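Local coordinates for protein putative hydrolase YdeN (Bacillus subtilis, PDB 1UXO) that is probably a serine hydrolase of the RBBP9 family with an alpha/beta-hydrolase fold, its natural substrate not established, at residues L53-L56 with S57-Q60; H61-H64 with E65-L69; D181-T184 with S185-S188. The protein carries 2 engineered substitutions. All coordinates share one frame; numbering follows the deposited sequence.

How the contacts relate
Along the chain, contact 1 comes first: it covers the last turn of helix 49-57 and the tight turn that leaves it. Contact 2 begins where contact 1 ends, and its own turn leads the chain into strand 67-72, so the two together form the connection from helix to strand. Contact 3 follows much later, in series, within the C-terminal helix 177-188. None encloses or crosses another. Contacts 1 and 3 do not touch, their nearest atoms being about 15 Å apart, but contact 2 reaches contact 3 through Tyr68, which leans on three residues of helix 177-188. Strand 67-72, inside the parallel sheet, leads to Ser73, the predicted nucleophile.

Contact 1: L53-L56 with S57-Q60; sequences LDTL and SLYQ
With chi1 at -66°, Tyr59 carries its CG anti to its own carbonyl carbon, which sends the ring back beside the preceding turn, edge first, toward the carbonyls of Leu56 and Thr55. CD2 comes to 3.5 Å from Thr55 O, and Leu56 O lies near the ring plane on that same edge. Leu58 takes a similar first torsion and brings its CG to the same oxygen, 3.4 Å from Thr55 O. Ser57 N still makes the i to i+4 bond to Leu53 O, at 3.0 Å. Leu58 N bonds to Thr55 O and also keeps a long, weak bond to Asp54 O, sharing its N-H between the two carbonyls, whereas Tyr59 N reaches only three residues back, to Leu56 O (3.0 Å, 159°). The donors of the two three-residue bonds stand well out of the carbonyl planes, and a type I turn from Ser57 to Gln60 follows. In the one of its two modelled conformers described here, the Ser57 hydroxyl donates to Asp54 O, with OG 2.8 Å away, and a water bridges OG to the Asp54 carboxylate. Around this turn, Leu56 and Leu53 pack on Phe82 of helix 75-84, and the Tyr59 ring meets that of Tyr8. The chemistry is therefore that of a helix end that tightens to three-residue spacing before the chain turns away: carbonyls from the last turn are taken up by shorter-range N-H groups, in one conformer by a serine hydroxyl and, at Thr55 O, by the edge of an aromatic ring, whose polarised C-H bonds would attract it weakly.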
# COMPACT_ATOMS: atom_id res chain seq x y z
N LEU A 53 -10.14 4.72 7.26
CA LEU A 53 -9.28 5.26 8.32
C LEU A 53 -9.65 4.78 9.73
O LEU A 53 -8.77 4.47 10.53
CB LEU A 53 -9.28 6.80 8.28
CG LEU A 53 -8.68 7.44 7.01
CD1 LEU A 53 -8.76 9.00 7.10
CD2 LEU A 53 -7.29 6.98 6.73
N ASP A 54 -10.94 4.70 10.02
CA ASP A 54 -11.42 4.16 11.33
C ASP A 54 -11.00 2.70 11.50
O ASP A 54 -10.55 2.32 12.57
CB ASP A 54 -12.94 4.26 11.48
CG ASP A 54 -13.42 5.67 11.71
OD1 ASP A 54 -12.65 6.55 12.10
OD2 ASP A 54 -14.60 5.98 11.49
N THR A 55 -11.07 1.88 10.44
CA THR A 55 -10.58 0.51 10.53
C THR A 55 -9.08 0.45 10.76
O THR A 55 -8.60 -0.30 11.64
CB THR A 55 -11.00 -0.27 9.27
OG1 THR A 55 -12.41 -0.29 9.18
CG2 THR A 55 -10.66 -1.70 9.36
N LEU A 56 -8.30 1.24 10.02
CA LEU A 56 -6.88 1.23 10.28
C LEU A 56 -6.56 1.61 11.74
O LEU A 56 -5.62 1.09 12.34
CB LEU A 56 -6.16 2.18 9.30
CG LEU A 56 -6.20 1.72 7.82
CD1 LEU A 56 -5.94 2.87 6.84
CD2 LEU A 56 -5.24 0.51 7.58
N SER A 57 -7.33 2.53 12.30
CA SER A 57 -7.08 3.03 13.64
C SER A 57 -7.27 1.93 14.70
O SER A 57 -6.69 2.04 15.78
CB SER A 57 -7.92 4.30 13.89
OG SER A 57 -9.14 3.87 14.47
N LEU A 58 -7.97 0.85 14.36
CA LEU A 58 -8.13 -0.30 15.28
C LEU A 58 -6.79 -0.96 15.61
O LEU A 58 -6.70 -1.64 16.64
CB LEU A 58 -9.03 -1.37 14.68
CG LEU A 58 -10.47 -0.96 14.43
CD1 LEU A 58 -11.19 -1.99 13.63
CD2 LEU A 58 -11.24 -0.64 15.70
N TYR A 59 -5.79 -0.75 14.73
CA TYR A 59 -4.46 -1.36 14.79
C TYR A 59 -3.35 -0.38 15.22
O TYR A 59 -2.20 -0.74 15.33
CB TYR A 59 -4.14 -1.94 13.41
CG TYR A 59 -5.07 -3.05 13.08
CD1 TYR A 59 -4.81 -4.32 13.51
CD2 TYR A 59 -6.26 -2.82 12.39
CE1 TYR A 59 -5.69 -5.37 13.23
CE2 TYR A 59 -7.17 -3.88 12.10
CZ TYR A 59 -6.85 -5.14 12.52
OH TYR A 59 -7.69 -6.22 12.28
N GLN A 60 -3.75 0.85 15.49
CA GLN A 60 -2.86 1.98 15.61
C GLN A 60 -1.85 1.77 16.74
O GLN A 60 -0.65 2.12 16.65
CB GLN A 60 -3.79 3.15 15.89
CG GLN A 60 -3.39 4.50 15.85
CD GLN A 60 -4.64 5.33 15.99
OE1 GLN A 60 -5.13 5.57 17.11
NE2 GLN A 60 -5.20 5.72 14.86
O HOH W 1 -10.91 6.31 14.83

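Contact 2: H61-H64 with E65-L69; sequences HTLH and ENTYL
Thr67 OG1 accepts a bond from His64 N, with OG1 2.9 Å from the nitrogen and the N-H nearly straight at 159°, and the same oxygen lies under the imidazole of His64. It sits 3.1 Å from the ring plane, over the centre of one face. The ring is folded back there by a chi1 of 52°, which places CG between the backbone N and the carbonyl carbon. A return bond runs from Thr67 N to His64 O, at 3.0 Å, closing a type I turn from His64 to Thr67, so the two residues grip each other through side chain and backbone at once. At the rim of the imidazole, CB of Asn66 lies in the ring plane, 3.8 Å from CD2. The ring nitrogens point to backbone oxygens: NE2 is bonded to Thr4 O, and ND1 makes a weak, strongly bent bond to Thr62 O. Beside the turn, Leu63 CD2 meets Thr67 CG2 at 3.8 Å, the side chains crossing at about a right angle, and continues an apolar patch with Leu69, Tyr8, Phe82 and Leu92. An alanine here, in place of His64, has no ring to lie over the Thr67 hydroxyl or to give Thr4 O a donor, and the turn would probably be held less firmly to the N-terminal segment at Thr4. Since Thr67 OG1 is bonded by His64 N while the imidazole covers it, and the NE2 bond to Thr4 O holds that ring in place, side chain and backbone fix the turn together.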
# COMPACT_ATOMS: atom_id res chain seq x y z
N HIS A 61 -2.31 1.14 17.80
CA HIS A 61 -1.47 0.91 18.98
C HIS A 61 -0.37 -0.11 18.74
O HIS A 61 0.56 -0.23 19.54
CB HIS A 61 -2.35 0.49 20.15
CG HIS A 61 -3.01 -0.85 19.94
ND1 HIS A 61 -4.27 -0.98 19.39
CD2 HIS A 61 -2.55 -2.11 20.14
CE1 HIS A 61 -4.57 -2.26 19.30
NE2 HIS A 61 -3.55 -2.97 19.75
N THR A 62 -0.45 -0.88 17.64
CA THR A 62 0.56 -1.88 17.31
C THR A 62 1.67 -1.36 16.38
O THR A 62 2.54 -2.13 16.02
CB THR A 62 -0.08 -3.12 16.62
OG1 THR A 62 -0.49 -2.78 15.29
CG2 THR A 62 -1.39 -3.55 17.32
N LEU A 63 1.63 -0.11 15.96
CA LEU A 63 2.51 0.35 14.90
C LEU A 63 3.76 0.90 15.50
O LEU A 63 3.70 1.85 16.30
CB LEU A 63 1.89 1.45 14.09
CG LEU A 63 0.52 1.21 13.50
CD1 LEU A 63 -0.01 2.51 12.89
CD2 LEU A 63 0.53 0.08 12.49
N HIS A 64 4.90 0.36 15.10
CA HIS A 64 6.15 0.70 15.69
C HIS A 64 7.22 0.71 14.59
O HIS A 64 6.91 0.53 13.41
CB HIS A 64 6.42 -0.29 16.86
CG HIS A 64 6.30 -1.74 16.48
ND1 HIS A 64 5.16 -2.47 16.73
CD2 HIS A 64 7.17 -2.59 15.87
CE1 HIS A 64 5.33 -3.72 16.29
NE2 HIS A 64 6.54 -3.82 15.77
N GLU A 65 8.49 0.83 15.00
CA GLU A 65 9.65 0.94 14.12
C GLU A 65 9.92 -0.35 13.35
O GLU A 65 10.66 -0.34 12.39
CB GLU A 65 10.90 1.31 14.96
CG GLU A 65 11.02 0.51 16.25
CD GLU A 65 10.02 0.94 17.35
OE1 GLU A 65 9.55 2.10 17.36
OE2 GLU A 65 9.65 0.10 18.20
N ASN A 66 9.37 -1.46 13.80
CA ASN A 66 9.47 -2.71 13.03
C ASN A 66 8.14 -3.16 12.40
O ASN A 66 7.95 -4.35 12.08
CB ASN A 66 10.12 -3.82 13.88
CG ASN A 66 11.55 -3.43 14.35
OD1 ASN A 66 11.80 -3.28 15.57
ND2 ASN A 66 12.45 -3.23 13.41
N THR A 67 7.27 -2.18 12.14
CA THR A 67 6.02 -2.41 11.39
C THR A 67 6.17 -1.95 9.98
O THR A 67 6.71 -0.85 9.72
CB THR A 67 4.88 -1.69 12.08
OG1 THR A 67 4.84 -2.09 13.46
CG2 THR A 67 3.48 -2.09 11.52
N TYR A 68 5.59 -2.73 9.05
CA TYR A 68 5.64 -2.43 7.63
C TYR A 68 4.28 -2.54 7.01
O TYR A 68 3.51 -3.46 7.33
CB TYR A 68 6.57 -3.40 6.90
CG TYR A 68 7.99 -3.34 7.39
CD1 TYR A 68 8.97 -2.63 6.71
CD2 TYR A 68 8.34 -3.98 8.56
CE1 TYR A 68 10.27 -2.55 7.22
CE2 TYR A 68 9.64 -3.89 9.07
CZ TYR A 68 10.59 -3.18 8.39
OH TYR A 68 11.85 -3.13 8.89
N LEU A 69 3.94 -1.59 6.16
CA LEU A 69 2.64 -1.57 5.52
C LEU A 69 2.81 -1.77 4.00
O LEU A 69 3.53 -1.00 3.34
CB LEU A 69 1.92 -0.23 5.79
CG LEU A 69 1.90 0.32 7.23
CD1 LEU A 69 1.26 1.71 7.31
CD2 LEU A 69 1.13 -0.69 8.11

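Contact 3: D181-T184 with S185-S188; sequences DVLT and SYFS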
# COMPACT_ATOMS: atom_id res chain seq x y z
N ASP A 181 10.52 -9.46 -2.08
CA ASP A 181 11.96 -9.17 -2.13
C ASP A 181 12.30 -7.70 -1.71
O ASP A 181 13.25 -7.48 -0.94
CB ASP A 181 12.54 -9.48 -3.48
CG ASP A 181 12.65 -11.01 -3.74
OD1 ASP A 181 12.90 -11.80 -2.78
OD2 ASP A 181 12.53 -11.49 -4.85
N VAL A 182 11.50 -6.75 -2.16
CA VAL A 182 11.71 -5.33 -1.76
C VAL A 182 11.52 -5.20 -0.25
O VAL A 182 12.34 -4.62 0.46
CB VAL A 182 10.83 -4.38 -2.55
CG1 VAL A 182 10.92 -2.97 -1.95
CG2 VAL A 182 11.26 -4.36 -4.04
N LEU A 183 10.47 -5.82 0.27
CA LEU A 183 10.20 -5.83 1.69
C LEU A 183 11.33 -6.43 2.48
O LEU A 183 11.82 -5.86 3.49
CB LEU A 183 8.86 -6.60 1.95
CG LEU A 183 8.30 -6.58 3.33
CD1 LEU A 183 8.03 -5.14 3.81
CD2 LEU A 183 7.07 -7.47 3.39
N THR A 184 11.77 -7.60 2.06
CA THR A 184 12.82 -8.29 2.76
C THR A 184 14.14 -7.49 2.80
O THR A 184 14.89 -7.58 3.78
CB THR A 184 12.97 -9.71 2.14
OG1 THR A 184 11.81 -10.47 2.51
CG2 THR A 184 14.15 -10.50 2.75
N SER A 185 14.42 -6.73 1.75
CA SER A 185 15.63 -5.90 1.71
C SER A 185 15.60 -4.83 2.82
O SER A 185 16.64 -4.45 3.38
CB SER A 185 15.83 -5.30 0.31
OG SER A 185 15.00 -4.16 0.08
N TYR A 186 14.40 -4.39 3.18
CA TYR A 186 14.26 -3.47 4.28
C TYR A 186 14.69 -4.07 5.61
O TYR A 186 15.09 -3.33 6.53
CB TYR A 186 12.81 -3.07 4.46
CG TYR A 186 12.15 -2.28 3.37
CD1 TYR A 186 12.85 -1.75 2.27
CD2 TYR A 186 10.78 -2.03 3.45
CE1 TYR A 186 12.16 -1.02 1.27
CE2 TYR A 186 10.14 -1.27 2.55
CZ TYR A 186 10.85 -0.78 1.44
OH TYR A 186 10.13 -0.01 0.57
N PHE A 187 14.42 -5.37 5.79
CA PHE A 187 14.71 -6.03 7.05
C PHE A 187 16.23 -6.18 7.26
O PHE A 187 16.70 -6.14 8.41
CB PHE A 187 14.09 -7.44 7.12
CG PHE A 187 12.59 -7.50 6.87
CD1 PHE A 187 11.77 -6.39 7.03
CD2 PHE A 187 12.01 -8.69 6.48
CE1 PHE A 187 10.43 -6.49 6.80
CE2 PHE A 187 10.67 -8.81 6.29
CZ PHE A 187 9.86 -7.70 6.44
N SER A 188 16.96 -6.38 6.17
CA SER A 188 18.42 -6.56 6.26
C SER A 188 19.07 -5.23 6.55
O SER A 188 20.03 -5.15 7.30
CB SER A 188 19.05 -7.14 4.99
OG SER A 188 18.57 -6.51 3.81
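Both aromatic rings of this helical turn rest a face on a backbone carbonyl oxygen. Val182 O lies 3.4 Å above the plane of the Tyr186 ring, displaced toward its rim, and Leu183 O lies 3.5 Å above the plane of the Phe187 ring, likewise displaced toward its rim. The Phe187 face that takes the carbonyl also takes a CH-pi contact from Thr184 CA, which is 4.3 Å from the ring centroid and 27° off its normal. Side chains add to this: the first torsion of Leu183 (-172°) sets CG anti to the backbone N, beside the carbonyl carbon, from where it meets Phe187 CZ at 3.7 Å. Val182 runs alongside Tyr186, pointing the same way, with CG1 4.0 Å from CE1. Val182 O also takes the Ser185 hydroxyl (OG to O 2.7 Å), beside weak bonds from Ser185 N and Tyr186 N. Ser188 repeats the pattern one turn on, its OG bonded to Ser185 O at 2.9 Å, so that two hydroxyls fold back on the carbonyls of their own helix. Helix 177-188 lays its apolar side on the parallel sheet: Val182 and Tyr186 touch Ile96 of strand 92-98 and Ala132 of strand 128-136, while Tyr186 stacks on His130. Nearer the C terminus, Phe187 meets Tyr68 of strand 67-72 edge-to-face and makes a cation-pi contact with Lys5, just ahead of strand 6-10.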